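Local coordinates for protein MAR1 Ribonuclease (Caenorhabditis elegans, PDB 2B34) that belongs to the isochorismatase family of hydrolases and probably acts as a hydrolase, perhaps a ribonuclease, though its natural substrate is uncertain, at residues A[110-115]-A[141-146]; A[37-42]-A[132-137]; A[80-85]-A[91-96]; A[118-123]-A[148-153]. All blocks are in the same frame, centred on the assembly; numbering follows the deposited sequence.

Interaction 1 of 4, residues A[110-115]-A[141-146]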
loop_
_atom_site.group_PDB
_atom_site.type_symbol
_atom_site.label_atom_id
_atom_site.label_comp_id
_atom_site.label_asym_id
_atom_site.label_seq_id
_atom_site.Cartn_x
_atom_site.Cartn_y
_atom_site.Cartn_z
ATOM N N GLU A 110 0.561 -18.529 -11.590
ATOM C CA GLU A 110 1.561 -17.536 -11.909
ATOM C C GLU A 110 0.880 -16.169 -11.779
ATOM O O GLU A 110 0.525 -15.517 -12.766
ATOM C CB GLU A 110 2.267 -17.788 -13.256
ATOM C CG GLU A 110 1.357 -18.087 -14.443
ATOM C CD GLU A 110 2.094 -18.525 -15.677
ATOM O OE1 GLU A 110 3.192 -19.105 -15.538
ATOM O OE2 GLU A 110 1.564 -18.305 -16.794
ATOM N N ALA A 111 0.669 -15.785 -10.519
ATOM C CA ALA A 111 0.148 -14.473 -10.151
ATOM C C ALA A 111 0.958 -13.366 -10.819
ATOM O O ALA A 111 0.405 -12.365 -11.257
ATOM C CB ALA A 111 0.167 -14.301 -8.632
ATOM N N HIS A 112 2.267 -13.579 -10.913
ATOM C CA HIS A 112 3.201 -12.595 -11.460
ATOM C C HIS A 112 3.520 -12.844 -12.933
ATOM O O HIS A 112 4.373 -12.163 -13.509
ATOM C CB HIS A 112 4.488 -12.615 -10.639
ATOM C CG HIS A 112 5.249 -13.897 -10.752
ATOM N ND1 HIS A 112 4.734 -15.109 -10.338
ATOM C CD2 HIS A 112 6.483 -14.161 -11.244
ATOM C CE1 HIS A 112 5.621 -16.060 -10.567
ATOM N NE2 HIS A 112 6.690 -15.511 -11.117
ATOM N N VAL A 113 2.854 -13.829 -13.536
ATOM C CA VAL A 113 3.053 -14.146 -14.957
ATOM C C VAL A 113 1.716 -14.145 -15.728
ATOM O O VAL A 113 1.318 -13.085 -16.201
ATOM C CB VAL A 113 3.896 -15.441 -15.172
ATOM C CG1 VAL A 113 4.317 -15.579 -16.621
ATOM C CG2 VAL A 113 5.130 -15.442 -14.277
ATOM N N CYS A 114 1.025 -15.289 -15.839
ATOM C CA CYS A 114 -0.286 -15.355 -16.535
ATOM C C CYS A 114 -1.271 -14.337 -15.996
ATOM O O CYS A 114 -1.870 -13.594 -16.765
ATOM C CB CYS A 114 -0.949 -16.750 -16.466
ATOM S SG CYS A 114 -2.693 -16.844 -17.141
ATOM N N VAL A 115 -1.440 -14.323 -14.676
ATOM C CA VAL A 115 -2.467 -13.506 -14.035
ATOM C C VAL A 115 -2.146 -12.028 -14.214
ATOM O O VAL A 115 -3.030 -11.243 -14.538
ATOM C CB VAL A 115 -2.654 -13.868 -12.533
ATOM C CG1 VAL A 115 -3.752 -13.024 -11.901
ATOM C CG2 VAL A 115 -2.977 -15.355 -12.372
ATOM N N HIS A 141 6.455 -16.778 -2.591
ATOM C CA HIS A 141 5.672 -15.794 -1.832
ATOM C C HIS A 141 5.938 -14.350 -2.270
ATOM O O HIS A 141 5.011 -13.542 -2.353
ATOM C CB HIS A 141 5.961 -15.905 -0.330
ATOM C CG HIS A 141 5.444 -17.158 0.306
ATOM N ND1 HIS A 141 6.251 -18.013 1.025
ATOM C CD2 HIS A 141 4.202 -17.698 0.340
ATOM C CE1 HIS A 141 5.529 -19.022 1.477
ATOM N NE2 HIS A 141 4.282 -18.856 1.073
ATOM N N THR A 142 7.209 -14.034 -2.523
ATOM C CA THR A 142 7.620 -12.688 -2.928
ATOM C C THR A 142 7.018 -12.319 -4.282
ATOM O O THR A 142 6.519 -11.200 -4.461
ATOM C CB THR A 142 9.166 -12.552 -2.941
ATOM O OG1 THR A 142 9.673 -12.854 -1.636
ATOM C CG2 THR A 142 9.602 -11.135 -3.319
ATOM N N ASP A 143 7.061 -13.263 -5.219
ATOM C CA ASP A 143 6.460 -13.089 -6.546
ATOM C C ASP A 143 4.964 -12.777 -6.462
ATOM O O ASP A 143 4.486 -11.851 -7.117
ATOM C CB ASP A 143 6.702 -14.334 -7.415
ATOM C CG ASP A 143 8.093 -14.354 -8.036
ATOM O OD1 ASP A 143 8.718 -13.278 -8.147
ATOM O OD2 ASP A 143 8.563 -15.447 -8.416
ATOM N N ARG A 144 4.248 -13.554 -5.650
ATOM C CA ARG A 144 2.811 -13.382 -5.415
ATOM C C ARG A 144 2.505 -12.030 -4.759
ATOM O O ARG A 144 1.598 -11.312 -5.192
ATOM C CB ARG A 144 2.291 -14.518 -4.524
ATOM C CG ARG A 144 0.771 -14.547 -4.328
ATOM C CD ARG A 144 0.374 -15.512 -3.217
ATOM N NE ARG A 144 -1.078 -15.571 -3.034
ATOM C CZ ARG A 144 -1.688 -16.044 -1.951
ATOM N NH1 ARG A 144 -0.981 -16.490 -0.918
ATOM N NH2 ARG A 144 -3.015 -16.050 -1.891
ATOM N N HIS A 145 3.264 -11.705 -3.712
ATOM C CA HIS A 145 3.089 -10.463 -2.958
ATOM C C HIS A 145 3.148 -9.248 -3.875
ATOM O O HIS A 145 2.253 -8.402 -3.863
ATOM C CB HIS A 145 4.158 -10.352 -1.863
ATOM C CG HIS A 145 3.929 -9.227 -0.897
ATOM N ND1 HIS A 145 4.537 -7.996 -1.030
ATOM C CD2 HIS A 145 3.173 -9.152 0.223
ATOM C CE1 HIS A 145 4.157 -7.208 -0.039
ATOM N NE2 HIS A 145 3.328 -7.886 0.736
ATOM N N PHE A 146 4.201 -9.173 -4.682
ATOM C CA PHE A 146 4.388 -8.030 -5.555
ATOM C C PHE A 146 3.562 -8.100 -6.828
ATOM O O PHE A 146 3.329 -7.075 -7.457
ATOM C CB PHE A 146 5.876 -7.791 -5.830
ATOM C CG PHE A 146 6.597 -7.192 -4.658
ATOM C CD1 PHE A 146 6.611 -5.810 -4.470
ATOM C CD2 PHE A 146 7.219 -8.007 -3.715
ATOM C CE1 PHE A 146 7.251 -5.244 -3.368
ATOM C CE2 PHE A 146 7.866 -7.453 -2.610
ATOM C CZ PHE A 146 7.885 -6.067 -2.440
#
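Asp143 lies flat against His112 where two neighbouring helices of the isochorismatase alpha/beta fold begin, 110-115 leading into helix 114-124 and 141-146 opening helix 141-154. CB of Asp143 stands over the middle of the His112 ring, 3.6 Å from its centroid and 8° off the ring normal, a CH-pi contact. Its carboxylate continues over the same face, the two planes only 16° apart. OD2 comes within 3.3 Å of His112 NE2, but from above the ring, at an angle too poor for a hydrogen bond. The edges are used elsewhere: ND1 meets Ser138 OG, NE2 bonds Glu162 of the second subunit, and Asp143 OD1 bonds Thr160 of that subunit. With chi1 at 66°, CG of His112 sits between its backbone N and carbonyl carbon, which folds the ring back so that Val113 CG2 covers the face opposite Asp143. Replacing the imidazole by the methyl of an alanine would probably leave Asp143 without its stacking partner and Glu162 of the second subunit without its mate. One residue on, Arg144 offers its backbone side: Ala111 CB touches Arg144 CA at 4.3 Å, while the extended side chain runs away to the carbonyls of Val136 and Val133. The type I turn that carries His112, from Glu110 to Val113, closes on Glu110 O, which takes Val113 N and Val115 N from opposite faces of its plane, each at 3.0 Å.

Interaction 2 of 4, residues A[37-42]-A[132-137]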
loop_
_atom_site.group_PDB
_atom_site.type_symbol
_atom_site.label_atom_id
_atom_site.label_comp_id
_atom_site.label_asym_id
_atom_site.label_seq_id
_atom_site.Cartn_x
_atom_site.Cartn_y
_atom_site.Cartn_z
ATOM N N ILE A 37 -7.256 -24.018 -5.152
ATOM C CA ILE A 37 -8.178 -24.897 -5.879
ATOM C C ILE A 37 -9.560 -24.884 -5.226
ATOM O O ILE A 37 -10.565 -24.670 -5.904
ATOM C CB ILE A 37 -7.642 -26.359 -5.973
ATOM C CG1 ILE A 37 -6.373 -26.435 -6.840
ATOM C CG2 ILE A 37 -8.749 -27.335 -6.448
ATOM C CD1 ILE A 37 -6.467 -25.780 -8.231
ATOM N N THR A 38 -9.600 -25.103 -3.911
ATOM C CA THR A 38 -10.853 -25.039 -3.157
ATOM C C THR A 38 -11.579 -23.714 -3.391
ATOM O O THR A 38 -12.783 -23.692 -3.649
ATOM C CB THR A 38 -10.622 -25.258 -1.637
ATOM O OG1 THR A 38 -10.082 -26.565 -1.427
ATOM C CG2 THR A 38 -11.924 -25.142 -0.860
ATOM N N THR A 39 -10.836 -22.615 -3.310
ATOM C CA THR A 39 -11.415 -21.282 -3.446
ATOM C C THR A 39 -11.788 -20.964 -4.901
ATOM O O THR A 39 -12.837 -20.371 -5.149
ATOM C CB THR A 39 -10.486 -20.209 -2.843
ATOM O OG1 THR A 39 -10.192 -20.564 -1.490
ATOM C CG2 THR A 39 -11.148 -18.846 -2.849
ATOM N N SER A 40 -10.944 -21.369 -5.850
ATOM C CA SER A 40 -11.284 -21.241 -7.275
ATOM C C SER A 40 -12.552 -22.029 -7.616
ATOM O O SER A 40 -13.358 -21.577 -8.424
ATOM C CB SER A 40 -10.123 -21.666 -8.182
ATOM O OG SER A 40 -8.992 -20.821 -8.003
ATOM N N ARG A 41 -12.731 -23.196 -6.993
ATOM C CA ARG A 41 -13.960 -23.990 -7.180
ATOM C C ARG A 41 -15.210 -23.245 -6.693
ATOM O O ARG A 41 -16.282 -23.374 -7.287
ATOM C CB ARG A 41 -13.828 -25.375 -6.523
ATOM C CG ARG A 41 -15.068 -26.297 -6.622
ATOM C CD ARG A 41 -15.513 -26.605 -8.067
ATOM N NE ARG A 41 -16.842 -27.221 -8.078
ATOM C CZ ARG A 41 -17.073 -28.532 -8.011
ATOM N NH1 ARG A 41 -16.066 -29.391 -7.948
ATOM N NH2 ARG A 41 -18.320 -28.987 -8.007
ATOM N N ARG A 42 -15.067 -22.455 -5.627
ATOM C CA ARG A 42 -16.169 -21.621 -5.121
ATOM C C ARG A 42 -16.649 -20.599 -6.148
ATOM O O ARG A 42 -17.858 -20.397 -6.312
ATOM C CB ARG A 42 -15.775 -20.907 -3.822
ATOM C CG ARG A 42 -15.651 -21.828 -2.634
ATOM C CD ARG A 42 -15.067 -21.113 -1.428
ATOM N NE ARG A 42 -14.977 -22.005 -0.272
ATOM C CZ ARG A 42 -15.093 -21.613 0.993
ATOM N NH1 ARG A 42 -15.324 -20.339 1.286
ATOM N NH2 ARG A 42 -14.995 -22.501 1.967
ATOM N N VAL A 132 -9.028 -12.144 -7.521
ATOM C CA VAL A 132 -9.413 -12.868 -6.310
ATOM C C VAL A 132 -8.149 -13.386 -5.633
ATOM O O VAL A 132 -7.628 -14.445 -5.994
ATOM C CB VAL A 132 -10.370 -14.037 -6.625
ATOM C CG1 VAL A 132 -10.950 -14.608 -5.345
ATOM C CG2 VAL A 132 -11.483 -13.577 -7.555
ATOM N N VAL A 133 -7.665 -12.632 -4.649
ATOM C CA VAL A 133 -6.349 -12.872 -4.049
ATOM C C VAL A 133 -6.221 -14.215 -3.317
ATOM O O VAL A 133 -5.132 -14.790 -3.255
ATOM C CB VAL A 133 -5.908 -11.695 -3.116
ATOM C CG1 VAL A 133 -5.772 -10.394 -3.906
ATOM C CG2 VAL A 133 -6.868 -11.518 -1.938
ATOM N N ASP A 134 -7.329 -14.717 -2.775
ATOM C CA ASP A 134 -7.322 -16.019 -2.106
ATOM C C ASP A 134 -7.504 -17.206 -3.070
ATOM O O ASP A 134 -7.640 -18.359 -2.645
ATOM C CB ASP A 134 -8.312 -16.063 -0.930
ATOM C CG ASP A 134 -9.724 -15.605 -1.295
ATOM O OD1 ASP A 134 -9.939 -15.007 -2.368
ATOM O OD2 ASP A 134 -10.636 -15.842 -0.474
ATOM N N ALA A 135 -7.484 -16.907 -4.366
ATOM C CA ALA A 135 -7.580 -17.913 -5.416
ATOM C C ALA A 135 -6.469 -17.700 -6.450
ATOM O O ALA A 135 -6.489 -18.294 -7.536
ATOM C CB ALA A 135 -8.955 -17.857 -6.070
ATOM N N VAL A 136 -5.500 -16.855 -6.094
ATOM C CA VAL A 136 -4.362 -16.510 -6.958
ATOM C C VAL A 136 -3.049 -16.677 -6.178
ATOM O O VAL A 136 -2.926 -16.199 -5.047
ATOM C CB VAL A 136 -4.495 -15.064 -7.526
ATOM C CG1 VAL A 136 -3.203 -14.599 -8.202
ATOM C CG2 VAL A 136 -5.655 -14.972 -8.513
ATOM N N SER A 137 -2.080 -17.370 -6.775
ATOM C CA SER A 137 -0.803 -17.637 -6.109
ATOM C C SER A 137 0.369 -17.854 -7.083
ATOM O O SER A 137 0.177 -17.879 -8.298
ATOM C CB SER A 137 -0.943 -18.835 -5.165
ATOM O OG SER A 137 0.162 -18.915 -4.291
HETATM O O HOH W 1 -8.014 -19.898 -0.303
#
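Thr39 and Ser40, side by side on helix 33-49, press on Asp134 and Ala135, the last two residues of the type I turn Val132-Ala135 where strand 128-137 is interrupted. Thr39 CB rests 3.4 Å from Asp134 O. Its methyl, CG2, lies anti to the backbone N (chi1 -55° for OG1) and reaches the Asp134 carboxylate, 3.9 Å from OD2, the two side chains crossing at about a right angle. The same methyl touches Ala135 CB at 4.0 Å, and from the next residue Ser40 OG comes to 3.5 Å of that CB. A water lies between helix and turn, 2.6 Å from Thr39 OG1 and 2.8 Å from Asp134 O.

The turn itself closes with Ala135 N on Val132 O at 3.0 Å. Further out, each hydroxyl also bonds a carbonyl one turn back in its own helix, Thr39 OG1 to Glu35 O and Ser40 OG to Ile36 O, and Asp134 OD2 is held by Ser161 OG. In this doubly wound alpha/beta fold the helix packs on the central parallel sheet, Ser40 and Ala135 both touching Val107 of strand 103-109.

Small side chains bring Ser40 and Ala135 close, and with the two hydroxyls bonded to carbonyls of their own helix and the Asp134 carboxylate to Ser161, helix and turn meet through van der Waals contacts and one water rather than through direct hydrogen bonds.

Interaction 3 of 4, residues A[80-85]-A[91-96]; sequences PIFDKT and IPPTED
Phe82 projects from strand 81-84 onto the turn 91-94 and touches three residues there. Its CB meets the tip of Ile91, CD1, at 3.8 Å; that methyl also brushes Lys84 CB, whose amino end turns off to a salt bridge with Asp21. Along one side of the ring, CD2 lies 4.0 Å from Thr94 CG2, which approaches obliquely. Strand 81-84 is one edge, within this chain, of the parallel sheet of the isochorismatase alpha/beta fold, and 91-96 begins the return through helix 95-98 to strand 103-109 in the sheet's interior. Pro93 CB stands over the middle of one face, 3.5 Å from the ring centroid and 10° off the normal, a CH-pi contact, with CZ its nearest ring atom. Cut back to an alanine, this position would probably lose the CH-pi contact to Pro93 and leave a gap beside the methyls of Ile91 and Thr94. The turn under the ring is pinned at Ile91 O, which accepts Thr94 N and also Thr94 OG1, the latter at 2.7 Å, in the carbonyl plane and on a lone pair.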
loop_
_atom_site.group_PDB
_atom_site.type_symbol
_atom_site.label_atom_id
_atom_site.label_comp_id
_atom_site.label_asym_id
_atom_site.label_seq_id
_atom_site.Cartn_x
_atom_site.Cartn_y
_atom_site.Cartn_z
ATOM N N PRO A 80 -15.870 -22.835 -22.534
ATOM C CA PRO A 80 -14.701 -22.993 -23.396
ATOM C C PRO A 80 -13.423 -23.212 -22.587
ATOM O O PRO A 80 -13.249 -22.616 -21.520
ATOM C CB PRO A 80 -14.617 -21.649 -24.135
ATOM C CG PRO A 80 -15.926 -20.985 -23.919
ATOM C CD PRO A 80 -16.397 -21.461 -22.589
ATOM N N ILE A 81 -12.555 -24.078 -23.097
ATOM C CA ILE A 81 -11.225 -24.283 -22.539
ATOM C C ILE A 81 -10.225 -24.174 -23.679
ATOM O O ILE A 81 -10.216 -25.010 -24.586
ATOM C CB ILE A 81 -11.076 -25.665 -21.846
ATOM C CG1 ILE A 81 -12.025 -25.780 -20.646
ATOM C CG2 ILE A 81 -9.616 -25.899 -21.426
ATOM C CD1 ILE A 81 -12.222 -27.207 -20.127
ATOM N N PHE A 82 -9.387 -23.142 -23.624
ATOM C CA PHE A 82 -8.418 -22.873 -24.685
ATOM C C PHE A 82 -6.988 -23.158 -24.238
ATOM O O PHE A 82 -6.610 -22.854 -23.104
ATOM C CB PHE A 82 -8.524 -21.421 -25.163
ATOM C CG PHE A 82 -9.901 -21.023 -25.631
ATOM C CD1 PHE A 82 -10.523 -21.697 -26.681
ATOM C CD2 PHE A 82 -10.569 -19.957 -25.031
ATOM C CE1 PHE A 82 -11.797 -21.323 -27.116
ATOM C CE2 PHE A 82 -11.838 -19.574 -25.457
ATOM C CZ PHE A 82 -12.455 -20.259 -26.502
ATOM N N ASP A 83 -6.196 -23.741 -25.132
ATOM C CA ASP A 83 -4.768 -23.900 -24.876
ATOM C C ASP A 83 -3.990 -22.699 -25.417
ATOM O O ASP A 83 -4.452 -22.006 -26.326
ATOM C CB ASP A 83 -4.237 -25.219 -25.454
ATOM C CG ASP A 83 -4.296 -25.269 -26.972
ATOM O OD1 ASP A 83 -5.398 -25.135 -27.541
ATOM O OD2 ASP A 83 -3.230 -25.462 -27.595
ATOM N N LYS A 84 -2.815 -22.456 -24.846
ATOM C CA LYS A 84 -1.984 -21.318 -25.228
ATOM C C LYS A 84 -0.531 -21.522 -24.811
ATOM O O LYS A 84 -0.232 -22.342 -23.937
ATOM C CB LYS A 84 -2.524 -20.012 -24.616
ATOM C CG LYS A 84 -2.603 -20.002 -23.083
ATOM C CD LYS A 84 -2.911 -18.609 -22.550
ATOM C CE LYS A 84 -2.903 -18.558 -21.019
ATOM N NZ LYS A 84 -1.564 -18.850 -20.429
ATOM N N THR A 85 0.359 -20.762 -25.445
ATOM C CA THR A 85 1.760 -20.685 -25.047
ATOM C C THR A 85 2.096 -19.274 -24.567
ATOM O O THR A 85 3.012 -19.085 -23.763
ATOM C CB THR A 85 2.702 -21.082 -26.195
ATOM O OG1 THR A 85 2.287 -20.426 -27.400
ATOM C CG2 THR A 85 2.684 -22.595 -26.409
ATOM N N ILE A 91 -6.286 -14.073 -25.711
ATOM C CA ILE A 91 -6.002 -14.638 -27.022
ATOM C C ILE A 91 -7.247 -14.456 -27.900
ATOM O O ILE A 91 -8.345 -14.274 -27.366
ATOM C CB ILE A 91 -5.592 -16.135 -26.912
ATOM C CG1 ILE A 91 -6.611 -16.925 -26.072
ATOM C CG2 ILE A 91 -4.177 -16.252 -26.338
ATOM C CD1 ILE A 91 -6.357 -18.423 -26.007
ATOM N N PRO A 92 -7.084 -14.483 -29.242
ATOM C CA PRO A 92 -8.226 -14.299 -30.159
ATOM C C PRO A 92 -9.562 -14.972 -29.764
ATOM O O PRO A 92 -10.592 -14.298 -29.807
ATOM C CB PRO A 92 -7.685 -14.820 -31.493
ATOM C CG PRO A 92 -6.239 -14.460 -31.436
ATOM C CD PRO A 92 -5.821 -14.652 -29.990
ATOM N N PRO A 93 -9.555 -16.272 -29.381
ATOM C CA PRO A 93 -10.799 -16.939 -28.959
ATOM C C PRO A 93 -11.558 -16.303 -27.782
ATOM O O PRO A 93 -12.732 -16.618 -27.577
ATOM C CB PRO A 93 -10.319 -18.335 -28.553
ATOM C CG PRO A 93 -9.087 -18.549 -29.334
ATOM C CD PRO A 93 -8.420 -17.215 -29.346
ATOM N N THR A 94 -10.902 -15.437 -27.011
ATOM C CA THR A 94 -11.549 -14.809 -25.850
ATOM C C THR A 94 -12.130 -13.431 -26.166
ATOM O O THR A 94 -12.798 -12.827 -25.325
ATOM C CB THR A 94 -10.588 -14.686 -24.630
ATOM O OG1 THR A 94 -9.492 -13.824 -24.957
ATOM C CG2 THR A 94 -10.063 -16.053 -24.206
ATOM N N GLU A 95 -11.876 -12.938 -27.375
ATOM C CA GLU A 95 -12.268 -11.577 -27.757
ATOM C C GLU A 95 -13.783 -11.334 -27.726
ATOM O O GLU A 95 -14.236 -10.345 -27.148
ATOM C CB GLU A 95 -11.644 -11.191 -29.109
ATOM C CG GLU A 95 -10.112 -11.045 -29.040
ATOM C CD GLU A 95 -9.449 -10.769 -30.384
ATOM O OE1 GLU A 95 -10.150 -10.722 -31.422
ATOM O OE2 GLU A 95 -8.209 -10.600 -30.401
ATOM N N ASP A 96 -14.555 -12.247 -28.317
ATOM C CA ASP A 96 -16.020 -12.133 -28.350
ATOM C C ASP A 96 -16.661 -12.121 -26.957
ATOM O O ASP A 96 -17.634 -11.400 -26.726
ATOM C CB ASP A 96 -16.638 -13.241 -29.211
ATOM C CG ASP A 96 -16.575 -12.939 -30.704
ATOM O OD1 ASP A 96 -16.204 -11.808 -31.089
ATOM O OD2 ASP A 96 -16.905 -13.842 -31.499
#

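Interaction 4 of 4, residues A[118-123]-A[148-153]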
loop_
_atom_site.group_PDB
_atom_site.type_symbol
_atom_site.label_atom_id
_atom_site.label_comp_id
_atom_site.label_asym_id
_atom_site.label_seq_id
_atom_site.Cartn_x
_atom_site.Cartn_y
_atom_site.Cartn_z
ATOM N N THR A 118 -2.323 -11.209 -18.078
ATOM C CA THR A 118 -3.753 -11.179 -18.410
ATOM C C THR A 118 -4.376 -9.887 -17.898
ATOM O O THR A 118 -5.065 -9.193 -18.644
ATOM C CB THR A 118 -4.511 -12.410 -17.847
ATOM O OG1 THR A 118 -3.957 -13.606 -18.401
ATOM C CG2 THR A 118 -5.999 -12.351 -18.185
ATOM N N THR A 119 -4.111 -9.578 -16.628
ATOM C CA THR A 119 -4.592 -8.356 -15.968
ATOM C C THR A 119 -4.259 -7.093 -16.773
ATOM O O THR A 119 -5.144 -6.276 -17.034
ATOM C CB THR A 119 -4.035 -8.251 -14.516
ATOM O OG1 THR A 119 -4.622 -9.278 -13.706
ATOM C CG2 THR A 119 -4.331 -6.890 -13.892
ATOM N N TYR A 120 -2.994 -6.950 -17.170
ATOM C CA TYR A 120 -2.552 -5.810 -17.983
ATOM C C TYR A 120 -3.273 -5.731 -19.326
ATOM O O TYR A 120 -3.734 -4.659 -19.727
ATOM C CB TYR A 120 -1.044 -5.869 -18.245
ATOM C CG TYR A 120 -0.136 -5.504 -17.090
ATOM C CD1 TYR A 120 -0.631 -4.903 -15.923
ATOM C CD2 TYR A 120 1.242 -5.728 -17.184
ATOM C CE1 TYR A 120 0.228 -4.563 -14.872
ATOM C CE2 TYR A 120 2.102 -5.389 -16.148
ATOM C CZ TYR A 120 1.594 -4.806 -14.998
ATOM O OH TYR A 120 2.463 -4.472 -13.981
ATOM N N ASP A 121 -3.354 -6.868 -20.017
ATOM C CA ASP A 121 -4.056 -6.960 -21.299
ATOM C C ASP A 121 -5.536 -6.595 -21.171
ATOM O O ASP A 121 -6.080 -5.889 -22.019
ATOM C CB ASP A 121 -3.914 -8.365 -21.893
ATOM C CG ASP A 121 -2.605 -8.566 -22.633
ATOM O OD1 ASP A 121 -1.762 -7.642 -22.667
ATOM O OD2 ASP A 121 -2.418 -9.659 -23.198
ATOM N N LEU A 122 -6.176 -7.084 -20.109
ATOM C CA LEU A 122 -7.579 -6.777 -19.833
ATOM C C LEU A 122 -7.792 -5.293 -19.560
ATOM O O LEU A 122 -8.715 -4.688 -20.103
ATOM C CB LEU A 122 -8.092 -7.603 -18.651
ATOM C CG LEU A 122 -8.329 -9.101 -18.856
ATOM C CD1 LEU A 122 -8.616 -9.771 -17.524
ATOM C CD2 LEU A 122 -9.462 -9.344 -19.837
ATOM N N LEU A 123 -6.929 -4.717 -18.725
ATOM C CA LEU A 123 -7.005 -3.295 -18.390
ATOM C C LEU A 123 -6.788 -2.400 -19.613
ATOM O O LEU A 123 -7.422 -1.352 -19.730
ATOM C CB LEU A 123 -6.018 -2.942 -17.271
ATOM C CG LEU A 123 -6.310 -3.498 -15.869
ATOM C CD1 LEU A 123 -5.116 -3.283 -14.959
ATOM C CD2 LEU A 123 -7.572 -2.891 -15.262
ATOM N N PHE A 148 0.398 -8.754 -6.746
ATOM C CA PHE A 148 -0.786 -8.017 -6.302
ATOM C C PHE A 148 -0.534 -6.507 -6.315
ATOM O O PHE A 148 -1.403 -5.733 -6.712
ATOM C CB PHE A 148 -1.222 -8.474 -4.902
ATOM C CG PHE A 148 -1.692 -9.916 -4.830
ATOM C CD1 PHE A 148 -2.412 -10.494 -5.876
ATOM C CD2 PHE A 148 -1.439 -10.679 -3.691
ATOM C CE1 PHE A 148 -2.854 -11.820 -5.797
ATOM C CE2 PHE A 148 -1.880 -12.008 -3.599
ATOM C CZ PHE A 148 -2.593 -12.577 -4.657
ATOM N N LYS A 149 0.660 -6.108 -5.883
ATOM C CA LYS A 149 1.080 -4.706 -5.895
ATOM C C LYS A 149 1.085 -4.118 -7.308
ATOM O O LYS A 149 0.555 -3.031 -7.526
ATOM C CB LYS A 149 2.464 -4.545 -5.258
ATOM C CG LYS A 149 2.548 -5.002 -3.803
ATOM C CD LYS A 149 3.690 -4.310 -3.057
ATOM C CE LYS A 149 3.211 -3.068 -2.288
ATOM N NZ LYS A 149 2.608 -1.995 -3.155
ATOM N N GLN A 150 1.676 -4.844 -8.257
ATOM C CA GLN A 150 1.720 -4.415 -9.659
ATOM C C GLN A 150 0.324 -4.355 -10.263
ATOM O O GLN A 150 0.015 -3.448 -11.037
ATOM C CB GLN A 150 2.597 -5.349 -10.494
ATOM C CG GLN A 150 4.050 -5.389 -10.066
ATOM C CD GLN A 150 4.824 -6.524 -10.707
ATOM O OE1 GLN A 150 5.230 -6.432 -11.863
ATOM N NE2 GLN A 150 5.049 -7.593 -9.950
ATOM N N MET A 151 -0.511 -5.330 -9.912
ATOM C CA MET A 151 -1.891 -5.368 -10.382
ATOM C C MET A 151 -2.666 -4.134 -9.928
ATOM O O MET A 151 -3.337 -3.495 -10.735
ATOM C CB MET A 151 -2.595 -6.645 -9.918
ATOM C CG MET A 151 -2.114 -7.910 -10.601
ATOM S SD MET A 151 -2.713 -9.375 -9.737
ATOM C CE MET A 151 -1.512 -10.588 -10.232
ATOM N N GLU A 152 -2.557 -3.792 -8.647
ATOM C CA GLU A 152 -3.281 -2.636 -8.114
ATOM C C GLU A 152 -2.705 -1.295 -8.582
ATOM O O GLU A 152 -3.449 -0.327 -8.721
ATOM C CB GLU A 152 -3.416 -2.698 -6.587
ATOM C CG GLU A 152 -2.298 -2.042 -5.796
ATOM C CD GLU A 152 -2.510 -2.149 -4.301
ATOM O OE1 GLU A 152 -3.667 -1.998 -3.846
ATOM O OE2 GLU A 152 -1.517 -2.391 -3.581
ATOM N N GLN A 153 -1.392 -1.244 -8.821
ATOM C CA GLN A 153 -0.756 -0.064 -9.421
ATOM C C GLN A 153 -1.370 0.237 -10.792
ATOM O O GLN A 153 -1.584 1.398 -11.144
ATOM C CB GLN A 153 0.765 -0.252 -9.560
ATOM C CG GLN A 153 1.569 -0.102 -8.263
ATOM C CD GLN A 153 3.077 -0.246 -8.479
ATOM O OE1 GLN A 153 3.617 -1.355 -8.523
ATOM N NE2 GLN A 153 3.761 0.883 -8.606
HETATM O O HOH W 2 4.906 -5.206 -14.059
HETATM O O HOH W 3 1.793 -1.974 -12.399
#
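Tyr120 reaches out from helix 114-124 to Gln150 of helix 141-154, two helices of the alpha/beta fold that pack side by side and both touch strand 128-137. Chi1 of -75° sets the tyrosine CG beside its backbone N, and the ring then carries its hydroxyl across the groove between the helices, OH lying 3.6 Å from Gln150 CB. The side chains cross obliquely, with ring and amide planes 70° apart, and Gln150 O lies near the plane of the ring at its edge. Nearer the sheet, Thr119 and Met151 meet at about a right angle, the methyl CG2 of Thr119 4.1 Å from Met151 CG. Gln150 is also held from outside: NE2 bonds Phe146 O one turn back, and OE1 bonds Thr159 of the second subunit, which places this helix pair beside a subunit interface. Two waters link the helices through the tyrosine hydroxyl. One lies 2.6 Å from Tyr120 OH and donates to Gln150 OE1; the other sits 3.0 Å from Tyr120 OH and donates to Gln150 O at 2.7 Å.

In the fold
Interactions 1 and 4 lie 11 Å apart, centre to centre, at successive levels of one helix pair, 114-124 with 141-154, and both touch the second subunit. Strand 128-137, which joins those helices in the chain, supplies one side of interaction 2, centred 14 Å from interaction 1, which it meets through the Arg144 side chain, and 17 Å from interaction 4. Interaction 3, on edge strand 81-84 of the sheet, its centre 19 to 22 Å from the others' centres, is nested within the loop closed by interaction 2. Along the chain it precedes interactions 1 and 4, whose segments alternate. Lys84, salt-bridged to Asp21, comes near Cys114, consistent with the Asp-Lys-Cys grouping of isochorismatase-like hydrolases, although Cys114 is here disulfide-bonded to Cys20.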